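Local coordinates for sulfite dehydrogenase (Paracoccus pantotrophus, PDB 2XTS) that oxidises protein-bound sulfane sulfur at a molybdenum cofactor as the SoxC-type subunit of sulfane dehydrogenase SoxCD, working with a haem-bearing cytochrome partner, at the interface of chains A and C and the interface of chains A and B. Residues are numbered along the deposited sequence; one frame, centred on the assembly and turned at random. Chains: chain A/B, Sulfite dehydrogenase; chain C, Cytochrome.

Contact 1: the interface of chains A and C. Residues chain A 41-42, 44, 133, 138; chain C 183-185.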
loop_
_atom_site.group_PDB
_atom_site.type_symbol
_atom_site.label_atom_id
_atom_site.label_comp_id
_atom_site.label_asym_id
_atom_site.label_seq_id
_atom_site.Cartn_x
_atom_site.Cartn_y
_atom_site.Cartn_z
ATOM N N TYR A 41 -8.844 4.041 -19.056
ATOM C CA TYR A 41 -9.755 5.129 -19.357
ATOM C C TYR A 41 -10.663 4.697 -20.509
ATOM O O TYR A 41 -10.163 4.147 -21.492
ATOM C CB TYR A 41 -8.918 6.351 -19.732
ATOM C CG TYR A 41 -9.696 7.527 -20.257
ATOM C CD1 TYR A 41 -10.650 8.160 -19.490
ATOM C CD2 TYR A 41 -9.432 8.024 -21.508
ATOM C CE1 TYR A 41 -11.348 9.243 -19.977
ATOM C CE2 TYR A 41 -10.107 9.111 -21.997
ATOM C CZ TYR A 41 -11.067 9.711 -21.233
ATOM O OH TYR A 41 -11.730 10.808 -21.756
ATOM N N VAL A 42 -11.969 4.882 -20.344
ATOM C CA VAL A 42 -12.967 4.585 -21.381
ATOM C C VAL A 42 -13.516 5.936 -21.853
ATOM O O VAL A 42 -14.358 6.553 -21.203
ATOM C CB VAL A 42 -14.122 3.684 -20.851
ATOM C CG1 VAL A 42 -15.124 3.372 -21.976
ATOM C CG2 VAL A 42 -13.596 2.403 -20.220
ATOM N N TRP A 44 -15.608 7.095 -24.127
ATOM C CA TRP A 44 -17.009 7.365 -24.456
ATOM C C TRP A 44 -17.914 7.616 -23.245
ATOM O O TRP A 44 -19.040 8.107 -23.389
ATOM C CB TRP A 44 -17.607 6.282 -25.365
ATOM C CG TRP A 44 -17.838 4.907 -24.775
ATOM C CD1 TRP A 44 -17.012 3.803 -24.887
ATOM C CD2 TRP A 44 -18.991 4.461 -24.052
ATOM N NE1 TRP A 44 -17.582 2.722 -24.262
ATOM C CE2 TRP A 44 -18.798 3.089 -23.750
ATOM C CE3 TRP A 44 -20.174 5.080 -23.641
ATOM C CZ2 TRP A 44 -19.731 2.340 -23.030
ATOM C CZ3 TRP A 44 -21.110 4.334 -22.933
ATOM C CH2 TRP A 44 -20.879 2.975 -22.631
ATOM N N LEU A 133 -19.545 -3.585 -20.744
ATOM C CA LEU A 133 -18.078 -3.527 -20.784
ATOM C C LEU A 133 -17.476 -4.879 -20.397
ATOM O O LEU A 133 -18.071 -5.646 -19.661
ATOM C CB LEU A 133 -17.531 -2.384 -19.892
ATOM C CG LEU A 133 -17.900 -0.942 -20.294
ATOM C CD1 LEU A 133 -17.440 0.024 -19.260
ATOM C CD2 LEU A 133 -17.288 -0.583 -21.615
ATOM N N TYR A 138 -13.452 -2.673 -15.579
ATOM C CA TYR A 138 -14.404 -1.695 -16.126
ATOM C C TYR A 138 -15.745 -1.712 -15.403
ATOM O O TYR A 138 -16.341 -0.674 -15.161
ATOM C CB TYR A 138 -14.596 -1.934 -17.641
ATOM C CG TYR A 138 -13.280 -1.942 -18.351
ATOM C CD1 TYR A 138 -12.574 -0.769 -18.544
ATOM C CD2 TYR A 138 -12.709 -3.121 -18.768
ATOM C CE1 TYR A 138 -11.343 -0.776 -19.146
ATOM C CE2 TYR A 138 -11.456 -3.140 -19.344
ATOM C CZ TYR A 138 -10.791 -1.959 -19.548
ATOM O OH TYR A 138 -9.541 -1.938 -20.107
ATOM N N VAL C 183 -17.423 -2.257 -27.096
ATOM C CA VAL C 183 -17.122 -0.861 -26.804
ATOM C C VAL C 183 -16.142 -0.688 -25.611
ATOM O O VAL C 183 -16.042 0.370 -25.005
ATOM C CB VAL C 183 -18.384 -0.034 -26.539
ATOM C CG1 VAL C 183 -19.245 0.014 -27.782
ATOM C CG2 VAL C 183 -19.130 -0.553 -25.319
ATOM N N THR C 184 -15.393 -1.728 -25.297
ATOM C CA THR C 184 -14.350 -1.692 -24.294
ATOM C C THR C 184 -13.001 -1.409 -24.961
ATOM O O THR C 184 -12.726 -1.923 -26.040
ATOM C CB THR C 184 -14.302 -3.054 -23.584
ATOM O OG1 THR C 184 -15.604 -3.386 -23.082
ATOM C CG2 THR C 184 -13.337 -3.051 -22.431
ATOM N N PRO C 185 -12.139 -0.605 -24.323
ATOM C CA PRO C 185 -10.812 -0.461 -24.908
ATOM C C PRO C 185 -10.153 -1.818 -25.080
ATOM O O PRO C 185 -10.432 -2.737 -24.315
ATOM C CB PRO C 185 -10.053 0.350 -23.863
ATOM C CG PRO C 185 -11.090 0.928 -22.942
ATOM C CD PRO C 185 -12.305 0.132 -23.061
#
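With CG set between its backbone N and carbonyl carbon (chi1 70°), the indole of A:Trp44 turns its pyrrole edge to the backbone of C:Val183, while C:Thr184 holds its CG2 methyl anti to its backbone N, the branch that faces the ring of A:Tyr138. The patch joins the molybdenum-cofactor subunit, of the sulfite oxidase family, to a cytochrome c subunit. From A:Trp44, NE1 donates to the carbonyl O of C:Val183 at 2.9 Å; the oxygen lies near the indole plane, and the bond is moderately bent, 149° at the hydrogen. Beside that bond, CG2 of C:Val183 packs against the rim of the A:Trp44 indole, 3.7 Å from CZ2, the two side chains crossing at about a right angle. C:Thr184 sends its two branches to different neighbours. Its CG2 sits on one face of the A:Tyr138 phenol, offset toward the rim, 3.6 Å from CE2 of that ring in a CH-pi contact. Its hydroxyl OG1 points instead at A:Leu133, 3.4 Å from CA and 3.6 Å from the CD2 methyl. C:Pro185 follows in the chain, its CD 3.9 Å from CG2 of A:Val42, with CG lying against the carbonyl O of A:Tyr41. A:Trp44 belongs to the 3-10 helix 43-45 and A:Tyr138 to helix 136-140, and the cytochrome contributes a loop segment that passes between them.

Contact 2: the interface of chains A and C. Residues chain A 48, 50-51, 76; chain C 60, 99.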
loop_
_atom_site.group_PDB
_atom_site.type_symbol
_atom_site.label_atom_id
_atom_site.label_comp_id
_atom_site.label_asym_id
_atom_site.label_seq_id
_atom_site.Cartn_x
_atom_site.Cartn_y
_atom_site.Cartn_z
ATOM N N SER A 48 -15.722 15.049 -21.265
ATOM C CA SER A 48 -14.468 15.732 -21.012
ATOM C C SER A 48 -13.604 14.849 -20.130
ATOM O O SER A 48 -14.113 14.279 -19.168
ATOM C CB SER A 48 -14.725 17.056 -20.291
ATOM O OG SER A 48 -13.499 17.599 -19.822
ATOM N N VAL A 50 -11.418 15.804 -18.021
ATOM C CA VAL A 50 -11.271 16.416 -16.694
ATOM C C VAL A 50 -12.499 16.273 -15.780
ATOM O O VAL A 50 -12.378 16.466 -14.575
ATOM C CB VAL A 50 -10.757 17.873 -16.727
ATOM C CG1 VAL A 50 -9.420 17.930 -17.422
ATOM C CG2 VAL A 50 -11.744 18.812 -17.381
ATOM N N SER A 51 -13.665 15.959 -16.344
ATOM C CA SER A 51 -14.790 15.523 -15.525
ATOM C C SER A 51 -15.135 14.102 -15.931
ATOM O O SER A 51 -15.965 13.850 -16.784
ATOM C CB SER A 51 -16.014 16.455 -15.582
ATOM O OG SER A 51 -17.039 15.935 -14.730
ATOM N N HIS A 76 -14.017 16.237 -11.317
ATOM C CA HIS A 76 -15.007 17.038 -12.040
ATOM C C HIS A 76 -14.405 18.290 -12.690
ATOM O O HIS A 76 -15.004 18.827 -13.618
ATOM C CB HIS A 76 -16.197 17.422 -11.152
ATOM C CG HIS A 76 -16.988 16.253 -10.647
ATOM N ND1 HIS A 76 -18.252 15.905 -11.081
ATOM C CD2 HIS A 76 -16.655 15.345 -9.700
ATOM C CE1 HIS A 76 -18.644 14.822 -10.415
ATOM N NE2 HIS A 76 -17.690 14.470 -9.582
ATOM N N TRP C 60 -22.344 17.984 -24.830
ATOM C CA TRP C 60 -22.287 18.785 -23.604
ATOM C C TRP C 60 -23.657 18.786 -22.913
ATOM O O TRP C 60 -24.688 18.545 -23.558
ATOM C CB TRP C 60 -21.897 20.222 -23.917
ATOM C CG TRP C 60 -20.538 20.443 -24.500
ATOM C CD1 TRP C 60 -20.286 20.936 -25.757
ATOM C CD2 TRP C 60 -19.252 20.279 -23.870
ATOM N NE1 TRP C 60 -18.948 21.086 -25.940
ATOM C CE2 TRP C 60 -18.284 20.689 -24.811
ATOM C CE3 TRP C 60 -18.820 19.812 -22.621
ATOM C CZ2 TRP C 60 -16.923 20.655 -24.550
ATOM C CZ3 TRP C 60 -17.458 19.802 -22.352
ATOM C CH2 TRP C 60 -16.525 20.204 -23.321
ATOM N N PHE C 99 -16.973 26.221 -17.448
ATOM C CA PHE C 99 -16.088 25.066 -17.288
ATOM C C PHE C 99 -14.725 25.440 -17.859
ATOM O O PHE C 99 -14.609 25.736 -19.051
ATOM C CB PHE C 99 -16.711 23.923 -18.089
ATOM C CG PHE C 99 -16.098 22.558 -17.919
ATOM C CD1 PHE C 99 -16.111 21.905 -16.702
ATOM C CD2 PHE C 99 -15.623 21.871 -19.021
ATOM C CE1 PHE C 99 -15.629 20.609 -16.568
ATOM C CE2 PHE C 99 -15.129 20.565 -18.905
ATOM C CZ PHE C 99 -15.126 19.933 -17.659
#
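C:Phe99 reaches the molybdenum subunit with the far end of its ring, where CE1, CZ and CE2 touch A:His76, A:Val50 and A:Ser48 in turn. The apolar part of the contact centres on CZ, which meets the CG2 methyl of A:Val50 at 3.6 Å. CG of C:Phe99 is anti to its backbone N (chi1 -171°), which carries the ring out toward chain A. CB of A:Ser48 adds a further carbon contact, 3.8 Å from CE2 of C:Phe99, and CB of A:Ser51 stands at the margin, 4.1 Å from CZ.

The polar atoms named here come to the ring's edge. The hydroxyl OG of A:Ser48 lies in the plane of the C:Phe99 ring, 3.5 Å from CE2, and the carbonyl O of A:His76 lies in that plane at the same distance, 3.5 Å, from CE1. Both oxygens face C-H groups of the ring edge, which probably makes the pairing weakly favourable; no N or O of one chain lies within bonding reach of the other. Within chain A, the backbone N of A:Val50 donates to OG of A:Ser48 at 3.3 Å, a long bond that helps to fix where the hydroxyl stands. C:Trp60 stands at the margin, near CB of A:Ser48.

A:Ser51 and A:His76 also line the haem c pocket, so this small patch borders the cytochrome's haem. C:Phe99 lies in a loop, two residues beyond the axial ligand C:Met97; A:Ser48, A:Val50 and A:Ser51 share a loop ahead of strand 52-53, and A:His76 directly follows strand 74-75.

Contact 3: the interface of chains A and B. Residues chain A 111-113, 147, 149, 197; chain B 62-63, 287, 316, 328.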
loop_
_atom_site.group_PDB
_atom_site.type_symbol
_atom_site.label_atom_id
_atom_site.label_comp_id
_atom_site.label_asym_id
_atom_site.label_seq_id
_atom_site.Cartn_x
_atom_site.Cartn_y
_atom_site.Cartn_z
ATOM N N ARG A 111 -4.578 12.087 16.157
ATOM C CA ARG A 111 -4.798 11.318 14.938
ATOM C C ARG A 111 -5.532 10.017 15.146
ATOM O O ARG A 111 -5.471 9.434 16.211
ATOM C CB ARG A 111 -3.462 11.023 14.262
ATOM C CG ARG A 111 -2.724 12.291 13.869
ATOM C CD ARG A 111 -1.358 12.021 13.264
ATOM N NE ARG A 111 -0.653 13.278 13.070
ATOM C CZ ARG A 111 0.644 13.397 12.817
ATOM N NH1 ARG A 111 1.396 12.322 12.615
ATOM N NH2 ARG A 111 1.162 14.599 12.728
ATOM N N THR A 112 -6.246 9.606 14.112
ATOM C CA THR A 112 -6.948 8.340 14.074
ATOM C C THR A 112 -6.642 7.668 12.733
ATOM O O THR A 112 -6.047 8.257 11.846
ATOM C CB THR A 112 -8.472 8.546 14.173
ATOM O OG1 THR A 112 -8.886 9.448 13.144
ATOM C CG2 THR A 112 -8.875 9.085 15.552
ATOM N N THR A 113 -7.086 6.428 12.600
ATOM C CA THR A 113 -6.912 5.665 11.392
ATOM C C THR A 113 -8.173 4.899 11.047
ATOM O O THR A 113 -8.932 4.497 11.925
ATOM C CB THR A 113 -5.713 4.692 11.498
ATOM O OG1 THR A 113 -5.471 4.064 10.229
ATOM C CG2 THR A 113 -5.962 3.619 12.512
ATOM N N GLU A 147 -5.438 2.330 3.704
ATOM C CA GLU A 147 -5.271 2.641 5.126
ATOM C C GLU A 147 -5.069 4.141 5.274
ATOM O O GLU A 147 -4.055 4.658 4.817
ATOM C CB GLU A 147 -4.047 1.909 5.668
ATOM C CG GLU A 147 -3.724 2.203 7.136
ATOM C CD GLU A 147 -2.361 1.677 7.553
ATOM O OE1 GLU A 147 -1.338 2.186 7.069
ATOM O OE2 GLU A 147 -2.304 0.777 8.410
ATOM N N VAL A 149 -4.748 7.735 7.553
ATOM C CA VAL A 149 -4.491 8.380 8.832
ATOM C C VAL A 149 -4.815 9.862 8.683
ATOM O O VAL A 149 -4.485 10.514 7.686
ATOM C CB VAL A 149 -3.029 8.179 9.301
ATOM C CG1 VAL A 149 -2.732 8.927 10.618
ATOM C CG2 VAL A 149 -2.751 6.702 9.444
ATOM N N PHE A 197 -2.879 10.974 5.120
ATOM C CA PHE A 197 -2.027 9.857 4.684
ATOM C C PHE A 197 -2.903 8.730 4.178
ATOM O O PHE A 197 -3.969 8.486 4.724
ATOM C CB PHE A 197 -1.209 9.325 5.863
ATOM C CG PHE A 197 -0.277 10.308 6.455
ATOM C CD1 PHE A 197 1.018 10.475 5.982
ATOM C CD2 PHE A 197 -0.691 11.063 7.522
ATOM C CE1 PHE A 197 1.867 11.406 6.585
ATOM C CE2 PHE A 197 0.157 11.990 8.105
ATOM C CZ PHE A 197 1.431 12.143 7.644
ATOM N N GLU B 62 3.169 7.481 7.923
ATOM C CA GLU B 62 2.224 7.267 9.016
ATOM C C GLU B 62 1.579 5.892 8.865
ATOM O O GLU B 62 1.878 5.117 7.935
ATOM C CB GLU B 62 1.185 8.387 9.124
ATOM C CG GLU B 62 1.405 9.326 10.309
ATOM C CD GLU B 62 1.027 8.753 11.660
ATOM O OE1 GLU B 62 0.520 7.617 11.720
ATOM O OE2 GLU B 62 1.182 9.502 12.674
ATOM N N GLY B 63 0.707 5.542 9.783
ATOM C CA GLY B 63 0.038 4.249 9.683
ATOM C C GLY B 63 1.003 3.100 9.819
ATOM O O GLY B 63 1.950 3.200 10.597
ATOM N N SER B 287 4.491 10.436 17.338
ATOM C CA SER B 287 4.066 9.311 16.515
ATOM C C SER B 287 5.199 8.311 16.413
ATOM O O SER B 287 6.356 8.723 16.366
ATOM C CB SER B 287 3.727 9.835 15.129
ATOM O OG SER B 287 3.264 8.783 14.297
ATOM N N THR B 316 -2.860 3.073 17.498
ATOM C CA THR B 316 -3.754 3.626 16.463
ATOM C C THR B 316 -3.877 2.575 15.387
ATOM O O THR B 316 -2.918 2.274 14.677
ATOM C CB THR B 316 -3.197 4.931 15.931
ATOM O OG1 THR B 316 -3.235 5.860 17.014
ATOM C CG2 THR B 316 -3.992 5.443 14.742
ATOM N N HIS B 328 0.595 6.589 19.175
ATOM C CA HIS B 328 0.546 8.047 19.324
ATOM C C HIS B 328 0.454 8.455 20.785
ATOM O O HIS B 328 -0.199 7.787 21.590
ATOM C CB HIS B 328 -0.660 8.675 18.610
ATOM C CG HIS B 328 -0.638 8.515 17.132
ATOM N ND1 HIS B 328 0.160 9.246 16.276
ATOM C CD2 HIS B 328 -1.369 7.694 16.350
ATOM C CE1 HIS B 328 -0.066 8.849 15.029
ATOM N NE2 HIS B 328 -0.982 7.902 15.052
HETATM O O HOH W 1 -5.660 6.991 17.427
#
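B:Glu62 sets its side chain between A:Phe197, A:Val149 and A:Arg111, at the two-fold contact of two sulfite oxidase-family subunits. B:Ser287, B:Thr316 and B:His328 belong to the Mo-co oxidoreductase dimerisation domain. CB of the glutamate lies over the centre of the A:Phe197 ring, 3.6 Å from its centroid, in a CH-pi contact. The chain then bends (chi2 -75°), with CG of B:Glu62 still on that phenyl face, 3.7 Å from CE2 of A:Phe197, and the carboxylate swings away toward A:Val149 and A:Arg111. Its carbon CD packs near CG1 of A:Val149. OE1 of B:Glu62 accepts from the backbone N of B:Gly63 through its anti lone pair, at 2.8 Å. OE2 of B:Glu62 takes the salt bridge, 2.8 Å from NH1 of A:Arg111. This oxygen lies in the guanidinium plane, while NH1 meets it on its anti side, 19° out of the carboxylate plane. OE2 also accepts from B:Ser287 OG, 2.7 Å from OE2 of B:Glu62 and above the carboxylate plane, so two donors grip it. An alanine in place of B:Glu62 would probably leave A:Arg111 without its charged mate and the hydroxyl of B:Ser287 without this acceptor. CB of A:Arg111 lies over one face of the B:His328 imidazole, toward its rim, and CD comes 3.9 Å from CE1, the side chains crossing at about a right angle. A water joins the backbone O of A:Arg111 to OG1 of B:Thr316, whose CG2 methyl presses closely on CG2 of A:Thr113 at 3.5 Å.

Contact 1 and contact 2 belong to one interface, that of chains A and C, their C-alpha centres about 18 Å apart. They share no residue, but A:Tyr41 to A:Trp44 and A:Ser48 to A:Ser51 come from one short stretch of chain A, which thus meets the cytochrome's C-terminal loop at contact 1 and the region beside its haem at contact 2. Contact 3 lies about 37 Å from contact 1 and 34 Å from contact 2, between the same centres, where chain A meets its copy, chain B. In these patches the molybdenum subunit meets cytochrome and mate with separate surfaces, consistent with the deposited assembly of two of each chain.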